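Local coordinates for mandelate racemase/muconate lactonizing protein (Paenibacillus sp., PDB 3V5C) that probably dehydrates galacturonate, as an enolase-superfamily lyase that uses bound magnesium, at residues V257-I271 with G277-P289. The protein carries 1 engineered substitution. Numbering follows the deposited sequence.
Sequences VLIADGEGLASPHLI and GRVDVLQYDIIWP. With MG (magnesium ion), chain E.
Tyr284 lies between the loop that follows strand 258-261 and the start of helix 270-275, and its ring is met by both. Gly262 O approaches CD1 obliquely at 3.6 Å, Ala266 CB lies near CE1, and Ile271 CG1 comes to 3.5 Å from the hydroxyl OH; the side chains of Leu270 and Tyr284 slide past each other in opposite directions, bringing Leu270 CD2 near OH. Water 4, in the ring plane, links Tyr284 OH to Ser267 O. Replacing Tyr284 by alanine is likely to leave a gap against Leu270 and Ile271 and water 4 without its phenolic partner.

Ile259 shows how neighbouring parallel strands are tied together near their beginning. Its N-H points almost straight at Asp280 OD2 (2.9 Å, 174°), on the anti lone pair, while Ile259 O accepts from both Asp280 N and Val281 N; Lys247 pairs with Asp280 OD1. Further along, Asp261 N donates to Val281 O (3.0 Å). Gln283, its chain extended beyond CG, lays its amide against Ala260 CB, with OE1 3.5 Å away and NE2 hydrogen-bonded to Glu233 OE1.

Asp261 OD1 binds magnesium at 2.0 Å, joined by Glu238. This is a right-handed beta-alpha-beta unit of the enolase-superfamily barrel, presenting a metal ligand at a strand's C-terminal end.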
# COMPACT_ATOMS: atom_id res chain seq x y z
N VAL A 257 -2.75 -21.10 -5.45
CA VAL A 257 -2.42 -19.71 -5.73
C VAL A 257 -3.61 -18.85 -5.29
O VAL A 257 -4.75 -19.10 -5.70
CB VAL A 257 -2.18 -19.53 -7.23
CG1 VAL A 257 -1.89 -18.06 -7.56
CG2 VAL A 257 -1.03 -20.43 -7.69
N LEU A 258 -3.37 -17.88 -4.42
CA LEU A 258 -4.47 -17.00 -4.01
C LEU A 258 -4.80 -16.01 -5.12
O LEU A 258 -3.92 -15.65 -5.91
CB LEU A 258 -4.09 -16.21 -2.75
CG LEU A 258 -3.76 -17.08 -1.54
CD1 LEU A 258 -2.97 -16.28 -0.52
CD2 LEU A 258 -5.04 -17.65 -0.92
N ILE A 259 -6.06 -15.60 -5.18
CA ILE A 259 -6.49 -14.56 -6.12
C ILE A 259 -6.60 -13.21 -5.37
O ILE A 259 -7.31 -13.11 -4.35
CB ILE A 259 -7.85 -14.92 -6.75
CG1 ILE A 259 -7.73 -16.22 -7.58
CG2 ILE A 259 -8.38 -13.75 -7.61
CD1 ILE A 259 -6.76 -16.15 -8.72
N ALA A 260 -5.92 -12.19 -5.89
CA ALA A 260 -5.87 -10.88 -5.24
C ALA A 260 -6.42 -9.81 -6.19
O ALA A 260 -6.10 -9.82 -7.39
CB ALA A 260 -4.43 -10.54 -4.82
N ASP A 261 -7.25 -8.90 -5.68
CA ASP A 261 -7.79 -7.86 -6.54
C ASP A 261 -8.33 -6.74 -5.67
O ASP A 261 -8.36 -6.88 -4.45
CB ASP A 261 -8.89 -8.47 -7.44
CG ASP A 261 -8.97 -7.83 -8.81
OD1 ASP A 261 -8.76 -6.61 -8.89
OD2 ASP A 261 -9.28 -8.54 -9.80
N GLY A 262 -8.70 -5.62 -6.28
CA GLY A 262 -9.30 -4.52 -5.53
C GLY A 262 -8.75 -3.14 -5.81
O GLY A 262 -9.36 -2.16 -5.42
N GLU A 263 -7.61 -3.05 -6.49
CA GLU A 263 -7.04 -1.73 -6.79
C GLU A 263 -7.89 -0.93 -7.79
O GLU A 263 -8.60 -1.49 -8.62
CB GLU A 263 -5.62 -1.90 -7.34
CG GLU A 263 -4.87 -0.57 -7.62
CD GLU A 263 -5.15 0.03 -8.99
OE1 GLU A 263 -5.56 -0.70 -9.93
OE2 GLU A 263 -4.96 1.26 -9.13
N GLY A 264 -7.77 0.39 -7.74
CA GLY A 264 -8.35 1.24 -8.76
C GLY A 264 -9.86 1.31 -8.71
O GLY A 264 -10.47 1.20 -7.67
N LEU A 265 -10.47 1.48 -9.88
CA LEU A 265 -11.92 1.59 -9.97
C LEU A 265 -12.50 0.18 -9.94
O LEU A 265 -12.74 -0.43 -10.98
CB LEU A 265 -12.32 2.30 -11.27
CG LEU A 265 -11.74 3.70 -11.46
CD1 LEU A 265 -12.07 4.28 -12.85
CD2 LEU A 265 -12.25 4.59 -10.34
N ALA A 266 -12.70 -0.34 -8.73
CA ALA A 266 -13.04 -1.74 -8.56
C ALA A 266 -14.52 -1.98 -8.79
O ALA A 266 -15.33 -1.06 -8.68
CB ALA A 266 -12.67 -2.19 -7.15
N SER A 267 -14.86 -3.23 -9.11
CA SER A 267 -16.27 -3.60 -9.17
C SER A 267 -16.92 -3.32 -7.82
O SER A 267 -16.39 -3.69 -6.78
CB SER A 267 -16.44 -5.07 -9.47
OG SER A 267 -17.77 -5.47 -9.11
N PRO A 268 -18.10 -2.69 -7.84
CA PRO A 268 -18.85 -2.48 -6.60
C PRO A 268 -19.26 -3.77 -5.91
O PRO A 268 -19.67 -3.71 -4.74
CB PRO A 268 -20.12 -1.75 -7.07
CG PRO A 268 -19.82 -1.26 -8.43
CD PRO A 268 -18.83 -2.21 -9.02
N HIS A 269 -19.17 -4.90 -6.61
CA HIS A 269 -19.58 -6.19 -6.05
C HIS A 269 -18.41 -7.08 -5.65
O HIS A 269 -18.60 -8.25 -5.29
CB HIS A 269 -20.47 -6.94 -7.05
CG HIS A 269 -21.75 -6.23 -7.36
ND1 HIS A 269 -22.56 -6.57 -8.43
CD2 HIS A 269 -22.38 -5.21 -6.73
CE1 HIS A 269 -23.61 -5.78 -8.45
NE2 HIS A 269 -23.53 -4.94 -7.42
N LEU A 270 -17.19 -6.53 -5.70
CA LEU A 270 -15.99 -7.33 -5.45
C LEU A 270 -15.98 -8.05 -4.11
O LEU A 270 -15.63 -9.22 -4.03
CB LEU A 270 -14.71 -6.50 -5.61
CG LEU A 270 -13.39 -7.23 -5.35
CD1 LEU A 270 -13.25 -8.41 -6.31
CD2 LEU A 270 -12.19 -6.29 -5.49
N ILE A 271 -16.38 -7.35 -3.05
CA ILE A 271 -16.36 -7.96 -1.74
C ILE A 271 -17.38 -9.09 -1.67
O ILE A 271 -17.09 -10.16 -1.15
CB ILE A 271 -16.53 -6.92 -0.62
CG1 ILE A 271 -15.26 -6.06 -0.54
CG2 ILE A 271 -16.74 -7.61 0.72
CD1 ILE A 271 -15.46 -4.75 0.20
N GLY A 277 -16.12 -16.77 -2.34
CA GLY A 277 -14.96 -17.61 -2.57
C GLY A 277 -14.20 -17.40 -3.86
O GLY A 277 -13.29 -18.17 -4.17
N ARG A 278 -14.54 -16.36 -4.62
CA ARG A 278 -13.92 -16.15 -5.93
C ARG A 278 -12.63 -15.33 -5.86
O ARG A 278 -11.82 -15.37 -6.80
CB ARG A 278 -14.91 -15.47 -6.90
CG ARG A 278 -16.06 -16.36 -7.40
CD ARG A 278 -17.08 -16.60 -6.30
NE ARG A 278 -18.38 -17.05 -6.80
CZ ARG A 278 -18.77 -18.32 -6.85
NH1 ARG A 278 -17.95 -19.30 -6.48
NH2 ARG A 278 -19.98 -18.62 -7.30
N VAL A 279 -12.43 -14.61 -4.75
CA VAL A 279 -11.28 -13.73 -4.57
C VAL A 279 -10.83 -13.85 -3.11
O VAL A 279 -11.68 -13.92 -2.22
CB VAL A 279 -11.63 -12.25 -4.90
CG1 VAL A 279 -10.49 -11.31 -4.52
CG2 VAL A 279 -12.01 -12.08 -6.39
N ASP A 280 -9.52 -13.94 -2.87
CA ASP A 280 -9.00 -14.25 -1.54
C ASP A 280 -8.41 -13.06 -0.80
O ASP A 280 -8.46 -13.00 0.42
CB ASP A 280 -7.93 -15.32 -1.65
CG ASP A 280 -8.43 -16.55 -2.35
OD1 ASP A 280 -9.43 -17.14 -1.87
OD2 ASP A 280 -7.87 -16.91 -3.39
N VAL A 281 -7.83 -12.12 -1.55
CA VAL A 281 -7.05 -11.03 -0.99
C VAL A 281 -7.56 -9.74 -1.59
O VAL A 281 -7.66 -9.61 -2.81
CB VAL A 281 -5.56 -11.17 -1.39
CG1 VAL A 281 -4.76 -10.00 -0.86
CG2 VAL A 281 -4.98 -12.49 -0.88
N LEU A 282 -7.92 -8.79 -0.73
CA LEU A 282 -8.49 -7.52 -1.18
C LEU A 282 -7.46 -6.41 -1.08
O LEU A 282 -6.75 -6.29 -0.08
CB LEU A 282 -9.72 -7.15 -0.36
CG LEU A 282 -11.02 -7.92 -0.66
CD1 LEU A 282 -11.40 -7.79 -2.14
CD2 LEU A 282 -10.91 -9.38 -0.25
N GLN A 283 -7.41 -5.56 -2.10
CA GLN A 283 -6.28 -4.65 -2.24
C GLN A 283 -6.65 -3.20 -2.46
O GLN A 283 -5.94 -2.48 -3.15
CB GLN A 283 -5.37 -5.14 -3.40
CG GLN A 283 -4.91 -6.58 -3.22
CD GLN A 283 -4.02 -7.03 -4.37
OE1 GLN A 283 -4.46 -7.07 -5.51
NE2 GLN A 283 -2.77 -7.36 -4.06
N TYR A 284 -7.75 -2.77 -1.84
CA TYR A 284 -8.05 -1.34 -1.82
C TYR A 284 -6.85 -0.53 -1.33
O TYR A 284 -6.09 -0.96 -0.47
CB TYR A 284 -9.30 -1.05 -0.98
CG TYR A 284 -10.47 -1.84 -1.47
CD1 TYR A 284 -11.27 -1.35 -2.48
CD2 TYR A 284 -10.75 -3.11 -0.96
CE1 TYR A 284 -12.34 -2.09 -2.98
CE2 TYR A 284 -11.81 -3.86 -1.45
CZ TYR A 284 -12.59 -3.34 -2.45
OH TYR A 284 -13.66 -4.09 -2.92
N ASP A 285 -6.68 0.64 -1.93
CA ASP A 285 -5.50 1.46 -1.69
C ASP A 285 -5.51 2.10 -0.29
O ASP A 285 -6.57 2.47 0.25
CB ASP A 285 -5.42 2.52 -2.80
CG ASP A 285 -4.20 3.44 -2.69
OD1 ASP A 285 -3.14 3.08 -3.25
OD2 ASP A 285 -4.34 4.55 -2.14
N ILE A 286 -4.31 2.23 0.28
CA ILE A 286 -4.10 2.72 1.65
C ILE A 286 -4.38 4.22 1.81
O ILE A 286 -4.61 4.70 2.93
CB ILE A 286 -2.67 2.37 2.11
CG1 ILE A 286 -2.47 2.68 3.59
CG2 ILE A 286 -1.63 3.11 1.27
CD1 ILE A 286 -3.36 1.90 4.51
N ILE A 287 -4.36 4.97 0.71
CA ILE A 287 -4.67 6.40 0.72
C ILE A 287 -6.14 6.64 0.32
O ILE A 287 -6.85 7.42 0.96
CB ILE A 287 -3.76 7.19 -0.24
CG1 ILE A 287 -2.28 6.88 0.00
CG2 ILE A 287 -4.02 8.70 -0.13
CD1 ILE A 287 -1.79 7.24 1.38
N TRP A 288 -6.58 5.98 -0.75
CA TRP A 288 -7.97 6.07 -1.18
C TRP A 288 -8.49 4.65 -1.40
O TRP A 288 -8.11 4.00 -2.37
CB TRP A 288 -8.08 6.88 -2.47
CG TRP A 288 -9.46 6.93 -3.03
CD1 TRP A 288 -10.47 7.76 -2.63
CD2 TRP A 288 -10.00 6.10 -4.07
NE1 TRP A 288 -11.61 7.51 -3.37
CE2 TRP A 288 -11.35 6.49 -4.26
CE3 TRP A 288 -9.48 5.07 -4.86
CZ2 TRP A 288 -12.18 5.89 -5.21
CZ3 TRP A 288 -10.31 4.47 -5.81
CH2 TRP A 288 -11.64 4.88 -5.97
N PRO A 289 -9.40 4.16 -0.53
CA PRO A 289 -10.25 4.89 0.40
C PRO A 289 -9.63 5.26 1.75
O PRO A 289 -10.28 5.99 2.51
CB PRO A 289 -11.41 3.92 0.63
CG PRO A 289 -10.74 2.57 0.54
CD PRO A 289 -9.75 2.73 -0.59
MG MG E . -9.09 -5.23 -10.34
O HOH W 1 -8.49 -6.65 -11.80
O HOH W 2 -9.88 -3.89 -8.83
O HOH W 3 -5.64 -5.29 -7.41
O HOH W 4 -15.51 -2.80 -4.44
O HOH W 5 -9.32 -3.74 -11.89
O HOH W 6 -7.14 -4.54 -9.88